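Dual specificity phosphatase-like 15 isoform a (Homo sapiens, PDB 1YZ4) removes phosphate from phosphotyrosine, phosphoserine and phosphothreonine residues of proteins, as a dual-specificity phosphatase represented here by its catalytic domain. Local coordinates at residues 36-41 against 75-80; 54-59 against 70-75; 106-111 against 147-152. The protein carries 1 engineered substitution. One frame throughout, in Å; residues are numbered along the deposited sequence.

Contact 1 (36-41 against 75-80); sequences HIISIH and NFIHCC. With BOG (octyl beta-D-glucopyranoside), chain C.
His36 ND1 lies 3.3 Å from Cys80 SG, the nearest polar approach between strand 36-40 and helix 75-80; the same nitrogen is also hydrogen-bonded to a residue close to the segments. The thiol does not meet the ring squarely. SG stands obliquely to it, whereas Cys80 CB sits over one face in a CH-pi contact, 3.9 Å from the centroid of the His36 ring and only 14° off its normal. At the edge of the imidazole, near its plane, comes Phe76: His36 CD2 is 3.8 Å from Phe76 CZ, and the two rings form an offset edge-to-face pair with planes at 70°, the histidine giving its edge to the phenyl face. CG of Phe76 is anti to the backbone N (chi1 -176°), from where the ring spans the gap to the strand.

Further along the strand the contact becomes aliphatic, about 9 Å from the side chain of Ser91, engineered at the predicted phosphocysteine position. Ile38 and Phe76 run antiparallel alongside one another, with Ile38 CG1 3.5 Å from Phe76 CD2. Ile38 CD1 reaches Ile77 CG1 at 3.7 Å, the two chains roughly perpendicular. In the loop after the strand, His41 CE1 approaches C6 of the bound octyl glucoside at 3.5 Å.

Side chains make most of the contact, though Ile37 O also touches the Phe76 ring obliquely. Strand 36-40 lies between strands 87-91 and 52-56. An imidazole held over one face by CH-pi contact and at its edge by Phe76 thus gives way to apolar packing of the helix on the phosphatase sheet.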
loop_
_atom_site.group_PDB
_atom_site.type_symbol
_atom_site.label_atom_id
_atom_site.label_comp_id
_atom_site.label_asym_id
_atom_site.label_seq_id
_atom_site.Cartn_x
_atom_site.Cartn_y
_atom_site.Cartn_z
ATOM N N HIS A 36 -8.532 7.804 3.002
ATOM C CA HIS A 36 -8.741 6.429 2.566
ATOM C C HIS A 36 -7.750 5.487 3.220
ATOM O O HIS A 36 -6.601 5.843 3.467
ATOM C CB HIS A 36 -8.611 6.330 1.047
ATOM C CG HIS A 36 -9.673 7.075 0.305
ATOM N ND1 HIS A 36 -9.724 8.453 0.262
ATOM C CD2 HIS A 36 -10.746 6.635 -0.395
ATOM C CE1 HIS A 36 -10.784 8.827 -0.431
ATOM N NE2 HIS A 36 -11.422 7.744 -0.840
ATOM N N ILE A 37 -8.204 4.273 3.480
ATOM C CA ILE A 37 -7.370 3.277 4.117
ATOM C C ILE A 37 -7.663 1.907 3.549
ATOM O O ILE A 37 -8.809 1.567 3.251
ATOM C CB ILE A 37 -7.634 3.195 5.644
ATOM C CG1 ILE A 37 -7.248 4.510 6.333
ATOM C CG2 ILE A 37 -6.865 2.005 6.245
ATOM C CD1 ILE A 37 -7.573 4.526 7.852
ATOM N N ILE A 38 -6.609 1.126 3.385
ATOM C CA ILE A 38 -6.750 -0.232 2.917
ATOM C C ILE A 38 -6.277 -1.035 4.112
ATOM O O ILE A 38 -5.134 -0.893 4.543
ATOM C CB ILE A 38 -5.837 -0.538 1.719
ATOM C CG1 ILE A 38 -6.275 0.277 0.499
ATOM C CG2 ILE A 38 -5.867 -2.041 1.414
ATOM C CD1 ILE A 38 -5.512 -0.087 -0.768
ATOM N N SER A 39 -7.169 -1.837 4.679
ATOM C CA SER A 39 -6.805 -2.662 5.815
ATOM C C SER A 39 -6.582 -4.095 5.348
ATOM O O SER A 39 -7.491 -4.739 4.812
ATOM C CB SER A 39 -7.904 -2.630 6.875
ATOM O OG SER A 39 -8.074 -1.320 7.376
ATOM N N ILE A 40 -5.362 -4.577 5.537
ATOM C CA ILE A 40 -5.005 -5.936 5.174
ATOM C C ILE A 40 -4.855 -6.662 6.502
ATOM O O ILE A 40 -3.768 -6.713 7.080
ATOM C CB ILE A 40 -3.673 -5.978 4.405
ATOM C CG1 ILE A 40 -3.681 -4.934 3.289
ATOM C CG2 ILE A 40 -3.482 -7.345 3.782
ATOM C CD1 ILE A 40 -2.336 -4.746 2.625
ATOM N N HIS A 41 -5.966 -7.206 6.986
ATOM C CA HIS A 41 -5.994 -7.901 8.265
ATOM C C HIS A 41 -6.912 -9.104 8.123
ATOM O O HIS A 41 -7.901 -9.036 7.402
ATOM C CB HIS A 41 -6.535 -6.946 9.333
ATOM C CG HIS A 41 -6.361 -7.432 10.735
ATOM N ND1 HIS A 41 -5.133 -7.795 11.249
ATOM C CD2 HIS A 41 -7.248 -7.556 11.752
ATOM C CE1 HIS A 41 -5.271 -8.117 12.524
ATOM N NE2 HIS A 41 -6.544 -7.981 12.854
ATOM N N ASN A 75 -6.321 0.309 -7.946
ATOM C CA ASN A 75 -7.371 1.152 -8.491
ATOM C C ASN A 75 -7.931 2.037 -7.401
ATOM O O ASN A 75 -8.230 3.207 -7.630
ATOM C CB ASN A 75 -8.472 0.295 -9.117
ATOM C CG ASN A 75 -8.195 -0.021 -10.583
ATOM O OD1 ASN A 75 -8.561 0.745 -11.473
ATOM N ND2 ASN A 75 -7.525 -1.141 -10.835
ATOM N N PHE A 76 -8.057 1.469 -6.207
ATOM C CA PHE A 76 -8.560 2.193 -5.046
ATOM C C PHE A 76 -7.604 3.356 -4.751
ATOM O O PHE A 76 -8.008 4.520 -4.694
ATOM C CB PHE A 76 -8.620 1.239 -3.850
ATOM C CG PHE A 76 -9.208 1.845 -2.602
ATOM C CD1 PHE A 76 -10.583 2.028 -2.478
ATOM C CD2 PHE A 76 -8.390 2.175 -1.528
ATOM C CE1 PHE A 76 -11.138 2.523 -1.295
ATOM C CE2 PHE A 76 -8.932 2.674 -0.335
ATOM C CZ PHE A 76 -10.309 2.846 -0.217
ATOM N N ILE A 77 -6.327 3.028 -4.579
ATOM C CA ILE A 77 -5.307 4.031 -4.285
ATOM C C ILE A 77 -5.235 5.150 -5.319
ATOM O O ILE A 77 -5.208 6.331 -4.969
ATOM C CB ILE A 77 -3.914 3.380 -4.174
ATOM C CG1 ILE A 77 -3.859 2.507 -2.913
ATOM C CG2 ILE A 77 -2.823 4.460 -4.144
ATOM C CD1 ILE A 77 -2.684 1.540 -2.881
ATOM N N HIS A 78 -5.199 4.772 -6.591
ATOM C CA HIS A 78 -5.107 5.747 -7.664
ATOM C C HIS A 78 -6.292 6.708 -7.647
ATOM O O HIS A 78 -6.111 7.930 -7.680
ATOM C CB HIS A 78 -5.029 5.033 -9.007
ATOM C CG HIS A 78 -4.291 5.802 -10.054
ATOM N ND1 HIS A 78 -2.976 6.188 -9.905
ATOM C CD2 HIS A 78 -4.675 6.241 -11.275
ATOM C CE1 HIS A 78 -2.582 6.829 -10.989
ATOM N NE2 HIS A 78 -3.595 6.876 -11.837
ATOM N N CYS A 79 -7.499 6.157 -7.586
ATOM C CA CYS A 79 -8.709 6.971 -7.560
ATOM C C CYS A 79 -8.613 7.981 -6.419
ATOM O O CYS A 79 -8.901 9.173 -6.594
ATOM C CB CYS A 79 -9.946 6.087 -7.369
ATOM S SG CYS A 79 -11.480 7.008 -7.053
ATOM N N CYS A 80 -8.205 7.500 -5.250
ATOM C CA CYS A 80 -8.062 8.370 -4.094
ATOM C C CYS A 80 -7.046 9.497 -4.343
ATOM O O CYS A 80 -7.324 10.674 -4.086
ATOM C CB CYS A 80 -7.639 7.543 -2.879
ATOM S SG CYS A 80 -6.935 8.497 -1.516
HETATM C C1 BOG C . -1.052 -10.907 15.440
HETATM O O1 BOG C . -0.639 -11.569 16.641
HETATM C C2 BOG C . -0.044 -11.233 14.301
HETATM O O2 BOG C . 1.250 -10.782 14.654
HETATM C C3 BOG C . -0.496 -10.542 13.011
HETATM O O3 BOG C . 0.400 -10.847 11.961
HETATM C C4 BOG C . -1.889 -11.051 12.660
HETATM O O4 BOG C . -2.326 -10.424 11.470
HETATM C C5 BOG C . -2.871 -10.732 13.821
HETATM O O5 BOG C . -2.381 -11.356 15.036
HETATM C C6 BOG C . -4.265 -11.273 13.503
HETATM O O6 BOG C . -5.136 -11.099 14.609
HETATM C "C1'" BOG C . -1.216 -11.062 17.854
HETATM C "C2'" BOG C . -0.072 -10.968 18.841
HETATM C "C3'" BOG C . 0.708 -9.699 18.572
HETATM C "C4'" BOG C . 1.903 -9.519 19.491
HETATM C "C5'" BOG C . 2.655 -8.219 19.186
HETATM C "C6'" BOG C . 2.940 -8.022 17.703
HETATM C "C7'" BOG C . 3.668 -6.725 17.467
HETATM C "C8'" BOG C . 3.940 -6.531 15.999
#

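Contact 2 (54-59 against 70-75); sequences LRIPVA and FKECIN
The carboxylate of Glu72 carries Ile56 over one of its faces: Ile56 CD1 stands almost straight above the carboxylate carbon, 4.2 Å from Glu72 CD, so the acid meets the strand through its flat side. The other flat group, the amide of Asn75, is held within the helix. Asn75 ND2 donates to Lys71 O at 2.8 Å along a nearly straight line (171°), and this acceptor lies in the amide plane; seen from the carbonyl, the donor is well above its plane. This bond fixes the turn of the amide; Lys71 O merely accepts the helical bond of Asn75 N as well.

Between the elements the touching is apolar and rather loose. Ile56 CG1, anti to its own carbonyl carbon (chi1 -59°), comes to 3.9 Å from Cys73 SG, with Ile56 CD1 also near the sulfur. Leu54 extends CD2 to the helix backbone, 4.2 Å from Cys73 CA and as far from Glu72 O. The buried thiol thus touches Ile56 and lies more loosely beside Leu54, and Glu72 borders them on the outer side. Just beyond Ile56 the chain turns at Pro57, the centre of an inverse gamma turn.

Strand 52-56, helix 70-82 and strand 87-91 form a beta-alpha-beta crossover, and the contact packs its helix on the sheet of the phosphatase catalytic domain. Strand 52-56 is outermost on its side, bonded to strand 36-40, whose Ile38 also touches Leu54, Ile56 and Cys73. Helix 70-82 covers this face; Cys73 meets Ile101 of helix 97-110, Ile74 packs against helices 97-110 and 145-157, and Phe70 makes an edge-to-face pair with Phe141 of helix 132-143.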
loop_
_atom_site.group_PDB
_atom_site.type_symbol
_atom_site.label_atom_id
_atom_site.label_comp_id
_atom_site.label_asym_id
_atom_site.label_seq_id
_atom_site.Cartn_x
_atom_site.Cartn_y
_atom_site.Cartn_z
ATOM N N LEU A 54 -11.174 -0.196 2.556
ATOM C CA LEU A 54 -11.131 -1.284 1.613
ATOM C C LEU A 54 -10.568 -2.396 2.490
ATOM O O LEU A 54 -9.450 -2.283 3.008
ATOM C CB LEU A 54 -10.180 -0.972 0.457
ATOM C CG LEU A 54 -10.282 -1.977 -0.693
ATOM C CD1 LEU A 54 -11.686 -1.909 -1.277
ATOM C CD2 LEU A 54 -9.237 -1.676 -1.760
ATOM N N ARG A 55 -11.353 -3.447 2.695
ATOM C CA ARG A 55 -10.912 -4.561 3.520
ATOM C C ARG A 55 -10.331 -5.697 2.690
ATOM O O ARG A 55 -10.958 -6.183 1.749
ATOM C CB ARG A 55 -12.069 -5.080 4.376
ATOM C CG ARG A 55 -12.348 -4.247 5.621
ATOM C CD ARG A 55 -13.668 -4.662 6.277
ATOM N NE ARG A 55 -13.897 -3.997 7.558
ATOM C CZ ARG A 55 -15.056 -4.016 8.212
ATOM N NH1 ARG A 55 -16.099 -4.663 7.700
ATOM N NH2 ARG A 55 -15.172 -3.402 9.385
ATOM N N ILE A 56 -9.117 -6.097 3.052
ATOM C CA ILE A 56 -8.401 -7.177 2.385
ATOM C C ILE A 56 -7.998 -8.174 3.477
ATOM O O ILE A 56 -6.975 -8.006 4.138
ATOM C CB ILE A 56 -7.137 -6.644 1.675
ATOM C CG1 ILE A 56 -7.530 -5.585 0.637
ATOM C CG2 ILE A 56 -6.391 -7.791 1.002
ATOM C CD1 ILE A 56 -8.442 -6.098 -0.497
ATOM N N PRO A 57 -8.811 -9.225 3.672
ATOM C CA PRO A 57 -8.614 -10.283 4.671
ATOM C C PRO A 57 -7.538 -11.279 4.287
ATOM O O PRO A 57 -7.840 -12.387 3.855
ATOM C CB PRO A 57 -9.988 -10.931 4.739
ATOM C CG PRO A 57 -10.389 -10.920 3.286
ATOM C CD PRO A 57 -9.986 -9.520 2.829
ATOM N N VAL A 58 -6.284 -10.893 4.470
ATOM C CA VAL A 58 -5.170 -11.756 4.110
ATOM C C VAL A 58 -4.136 -11.851 5.225
ATOM O O VAL A 58 -3.789 -10.851 5.854
ATOM C CB VAL A 58 -4.490 -11.231 2.823
ATOM C CG1 VAL A 58 -3.154 -11.902 2.613
ATOM C CG2 VAL A 58 -5.396 -11.477 1.632
ATOM N N ALA A 59 -3.649 -13.063 5.458
ATOM C CA ALA A 59 -2.647 -13.307 6.486
ATOM C C ALA A 59 -1.243 -13.130 5.901
ATOM O O ALA A 59 -1.065 -13.142 4.681
ATOM C CB ALA A 59 -2.812 -14.725 7.046
ATOM N N PHE A 70 -4.156 -7.138 -6.013
ATOM C CA PHE A 70 -3.359 -6.046 -6.560
ATOM C C PHE A 70 -4.159 -5.050 -7.401
ATOM O O PHE A 70 -4.073 -3.838 -7.192
ATOM C CB PHE A 70 -2.214 -6.596 -7.422
ATOM C CG PHE A 70 -1.074 -7.197 -6.629
ATOM C CD1 PHE A 70 -1.117 -7.260 -5.237
ATOM C CD2 PHE A 70 0.057 -7.683 -7.285
ATOM C CE1 PHE A 70 -0.056 -7.792 -4.509
ATOM C CE2 PHE A 70 1.128 -8.219 -6.565
ATOM C CZ PHE A 70 1.070 -8.272 -5.172
ATOM N N LYS A 71 -4.928 -5.563 -8.356
ATOM C CA LYS A 71 -5.706 -4.708 -9.240
ATOM C C LYS A 71 -6.650 -3.786 -8.482
ATOM O O LYS A 71 -6.614 -2.565 -8.639
ATOM C CB LYS A 71 -6.513 -5.556 -10.226
ATOM C CG LYS A 71 -7.265 -4.725 -11.255
ATOM C CD LYS A 71 -8.288 -5.540 -12.040
ATOM C CE LYS A 71 -7.653 -6.647 -12.859
ATOM N NZ LYS A 71 -8.681 -7.385 -13.655
ATOM N N GLU A 72 -7.499 -4.375 -7.653
ATOM C CA GLU A 72 -8.455 -3.589 -6.897
ATOM C C GLU A 72 -7.789 -2.586 -5.942
ATOM O O GLU A 72 -8.271 -1.469 -5.802
ATOM C CB GLU A 72 -9.406 -4.522 -6.138
ATOM C CG GLU A 72 -8.750 -5.348 -5.042
ATOM C CD GLU A 72 -9.649 -6.466 -4.546
ATOM O OE1 GLU A 72 -10.791 -6.177 -4.130
ATOM O OE2 GLU A 72 -9.214 -7.634 -4.576
ATOM N N CYS A 73 -6.688 -2.972 -5.301
ATOM C CA CYS A 73 -6.005 -2.063 -4.384
ATOM C C CYS A 73 -5.390 -0.888 -5.133
ATOM O O CYS A 73 -5.497 0.270 -4.709
ATOM C CB CYS A 73 -4.900 -2.792 -3.604
ATOM S SG CYS A 73 -5.453 -3.890 -2.260
ATOM N N ILE A 74 -4.735 -1.187 -6.249
ATOM C CA ILE A 74 -4.107 -0.143 -7.036
ATOM C C ILE A 74 -5.146 0.825 -7.602
ATOM O O ILE A 74 -4.890 2.022 -7.712
ATOM C CB ILE A 74 -3.272 -0.754 -8.173
ATOM C CG1 ILE A 74 -2.051 -1.458 -7.574
ATOM C CG2 ILE A 74 -2.864 0.316 -9.169
ATOM C CD1 ILE A 74 -1.169 -2.165 -8.586
ATOM N N ASN A 75 -6.321 0.309 -7.946
ATOM C CA ASN A 75 -7.371 1.152 -8.491
ATOM C C ASN A 75 -7.931 2.037 -7.401
ATOM O O ASN A 75 -8.230 3.207 -7.630
ATOM C CB ASN A 75 -8.472 0.295 -9.117
ATOM C CG ASN A 75 -8.195 -0.021 -10.583
ATOM O OD1 ASN A 75 -8.561 0.745 -11.473
ATOM N ND2 ASN A 75 -7.525 -1.141 -10.835
#

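Contact 3 (106-111 against 147-152); sequences VMTVTG and QKLRRQ
Arg150 meets the last turn of helix 106-110 chiefly through polar backbone atoms. Its guanidinium comes up to the carbonyl end of that helix: Val109 O lies over one face, toward the rim, 3.9 Å from Arg150 NH1, while Thr110 O is 3.3 Å from Arg150 NH2. Arg150 NE is also 3.3 Å from Thr108 O, but the angle is too poor for a hydrogen bond. The positive group would probably be favoured by the partial negative charge where a helix ends.

Close packing accompanies it. CG of Arg150 is anti to the backbone N (chi1 -157°) and is directed at Thr108 O, where the modelled separation is short enough to be doubtful in detail; bends at chi2 and chi3 then carry the chain on along the helix end. The one apolar contact is light, Thr108 CG2 to Leu149 CD1 at 4.4 Å.

Hydrogen bonds within the first helix shape this end. Val106 O accepts from both Thr110 N and Thr110 OG1, which reach it from opposite faces of its plane, the hydroxyl at 2.6 Å. Gly111 then leaves the helix with a positive phi of 78°, still bonded through its N to Met107 O.

The two helices cross at -68°, nearest at Thr108 and Arg150, with axes 8.1 Å apart. Helix 70-82 lies against both, Ile74 touching Thr108 and Leu149, and Phe141 of helix 132-143 packs on the same two residues. Ser146 and Leu153, just before and after 147-152 on the same helix, also touch Thr108, while Met107 turns instead to helix 114-123, meeting Trp114 and Val117.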
loop_
_atom_site.group_PDB
_atom_site.type_symbol
_atom_site.label_atom_id
_atom_site.label_comp_id
_atom_site.label_asym_id
_atom_site.label_seq_id
_atom_site.Cartn_x
_atom_site.Cartn_y
_atom_site.Cartn_z
ATOM N N VAL A 106 3.407 1.392 -6.781
ATOM C CA VAL A 106 4.496 2.228 -7.257
ATOM C C VAL A 106 5.129 1.634 -8.509
ATOM O O VAL A 106 5.587 2.364 -9.385
ATOM C CB VAL A 106 5.554 2.417 -6.154
ATOM C CG1 VAL A 106 6.715 3.270 -6.670
ATOM C CG2 VAL A 106 4.902 3.090 -4.944
ATOM N N MET A 107 5.150 0.311 -8.603
ATOM C CA MET A 107 5.710 -0.321 -9.790
ATOM C C MET A 107 4.895 0.093 -11.014
ATOM O O MET A 107 5.462 0.488 -12.033
ATOM C CB MET A 107 5.684 -1.848 -9.658
ATOM C CG MET A 107 6.771 -2.422 -8.768
ATOM S SD MET A 107 6.477 -4.151 -8.336
ATOM C CE MET A 107 6.895 -4.955 -9.869
ATOM N N THR A 108 3.567 0.027 -10.908
ATOM C CA THR A 108 2.727 0.380 -12.045
ATOM C C THR A 108 2.775 1.857 -12.435
ATOM O O THR A 108 2.803 2.167 -13.629
ATOM C CB THR A 108 1.232 -0.036 -11.852
ATOM O OG1 THR A 108 0.438 1.119 -11.567
ATOM C CG2 THR A 108 1.082 -1.045 -10.737
ATOM N N VAL A 109 2.798 2.769 -11.462
ATOM C CA VAL A 109 2.841 4.194 -11.808
ATOM C C VAL A 109 4.219 4.702 -12.225
ATOM O O VAL A 109 4.320 5.766 -12.824
ATOM C CB VAL A 109 2.309 5.114 -10.665
ATOM C CG1 VAL A 109 0.864 4.787 -10.373
ATOM C CG2 VAL A 109 3.170 4.978 -9.423
ATOM N N THR A 110 5.272 3.949 -11.914
ATOM C CA THR A 110 6.631 4.354 -12.290
ATOM C C THR A 110 7.216 3.477 -13.402
ATOM O O THR A 110 8.140 3.884 -14.110
ATOM C CB THR A 110 7.600 4.285 -11.093
ATOM O OG1 THR A 110 7.770 2.922 -10.704
ATOM C CG2 THR A 110 7.067 5.084 -9.915
ATOM N N GLY A 111 6.684 2.269 -13.542
ATOM C CA GLY A 111 7.183 1.359 -14.559
ATOM C C GLY A 111 8.478 0.688 -14.138
ATOM O O GLY A 111 9.098 -0.025 -14.932
ATOM N N GLN A 147 2.549 -3.029 -16.407
ATOM C CA GLN A 147 2.359 -2.143 -17.552
ATOM C C GLN A 147 0.900 -2.033 -18.039
ATOM O O GLN A 147 0.419 -0.937 -18.368
ATOM C CB GLN A 147 3.243 -2.620 -18.708
ATOM C CG GLN A 147 4.733 -2.651 -18.392
ATOM C CD GLN A 147 5.505 -3.616 -19.290
ATOM O OE1 GLN A 147 5.374 -4.837 -19.167
ATOM N NE2 GLN A 147 6.308 -3.070 -20.200
ATOM N N LYS A 148 0.210 -3.168 -18.103
ATOM C CA LYS A 148 -1.178 -3.191 -18.561
ATOM C C LYS A 148 -2.027 -2.348 -17.622
ATOM O O LYS A 148 -2.884 -1.567 -18.053
ATOM C CB LYS A 148 -1.713 -4.628 -18.598
ATOM C CG LYS A 148 -3.138 -4.737 -19.129
ATOM C CD LYS A 148 -3.714 -6.153 -19.023
ATOM C CE LYS A 148 -5.147 -6.204 -19.577
ATOM N NZ LYS A 148 -5.771 -7.564 -19.506
ATOM N N LEU A 149 -1.775 -2.496 -16.328
ATOM C CA LEU A 149 -2.520 -1.741 -15.346
ATOM C C LEU A 149 -2.271 -0.242 -15.493
ATOM O O LEU A 149 -3.209 0.547 -15.391
ATOM C CB LEU A 149 -2.153 -2.195 -13.937
ATOM C CG LEU A 149 -3.364 -2.443 -13.035
ATOM C CD1 LEU A 149 -2.872 -2.833 -11.642
ATOM C CD2 LEU A 149 -4.251 -1.196 -12.982
ATOM N N ARG A 150 -1.021 0.158 -15.742
ATOM C CA ARG A 150 -0.733 1.583 -15.890
ATOM C C ARG A 150 -1.601 2.184 -16.998
ATOM O O ARG A 150 -2.213 3.242 -16.818
ATOM C CB ARG A 150 0.745 1.847 -16.211
ATOM C CG ARG A 150 1.155 3.263 -15.811
ATOM C CD ARG A 150 2.129 3.945 -16.758
ATOM N NE ARG A 150 3.519 3.535 -16.590
ATOM C CZ ARG A 150 4.550 4.381 -16.574
ATOM N NH1 ARG A 150 4.350 5.688 -16.707
ATOM N NH2 ARG A 150 5.788 3.921 -16.445
ATOM N N ARG A 151 -1.654 1.503 -18.140
ATOM C CA ARG A 151 -2.461 1.968 -19.258
ATOM C C ARG A 151 -3.942 1.990 -18.846
ATOM O O ARG A 151 -4.677 2.923 -19.180
ATOM C CB ARG A 151 -2.262 1.045 -20.462
ATOM C CG ARG A 151 -3.042 1.444 -21.704
ATOM C CD ARG A 151 -3.636 0.203 -22.355
ATOM N NE ARG A 151 -4.686 -0.390 -21.523
ATOM C CZ ARG A 151 -4.981 -1.686 -21.495
ATOM N NH1 ARG A 151 -4.303 -2.540 -22.249
ATOM N NH2 ARG A 151 -5.961 -2.131 -20.717
ATOM N N GLN A 152 -4.369 0.957 -18.117
ATOM C CA GLN A 152 -5.751 0.870 -17.654
ATOM C C GLN A 152 -6.132 2.047 -16.761
ATOM O O GLN A 152 -7.180 2.664 -16.954
ATOM C CB GLN A 152 -5.977 -0.439 -16.893
ATOM C CG GLN A 152 -6.556 -1.558 -17.737
ATOM C CD GLN A 152 -6.709 -2.857 -16.960
ATOM O OE1 GLN A 152 -7.288 -2.880 -15.872
ATOM N NE2 GLN A 152 -6.194 -3.949 -17.522
#

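Contacts 1 and 2 fix successive parts of helix 70-82 to the neighbouring strands 36-40 and 52-56. They share Asn75, and Phe76 CG meets Leu54 CD2 at 3.6 Å across the boundary between them. Contact 1 is buried, and combines aromatic, sulfur and aliphatic packing; contact 2 is only partly buried and sparser, with a carboxylate at its margin. Contact 3 lies farther from the centre and joins helices instead of helix and sheet, by arginine against backbone carbonyls. Helix 70-82 links it to the other two: Ile74 CD1 reaches Thr108 CG2 at 3.3 Å, and His78 packs on Val109.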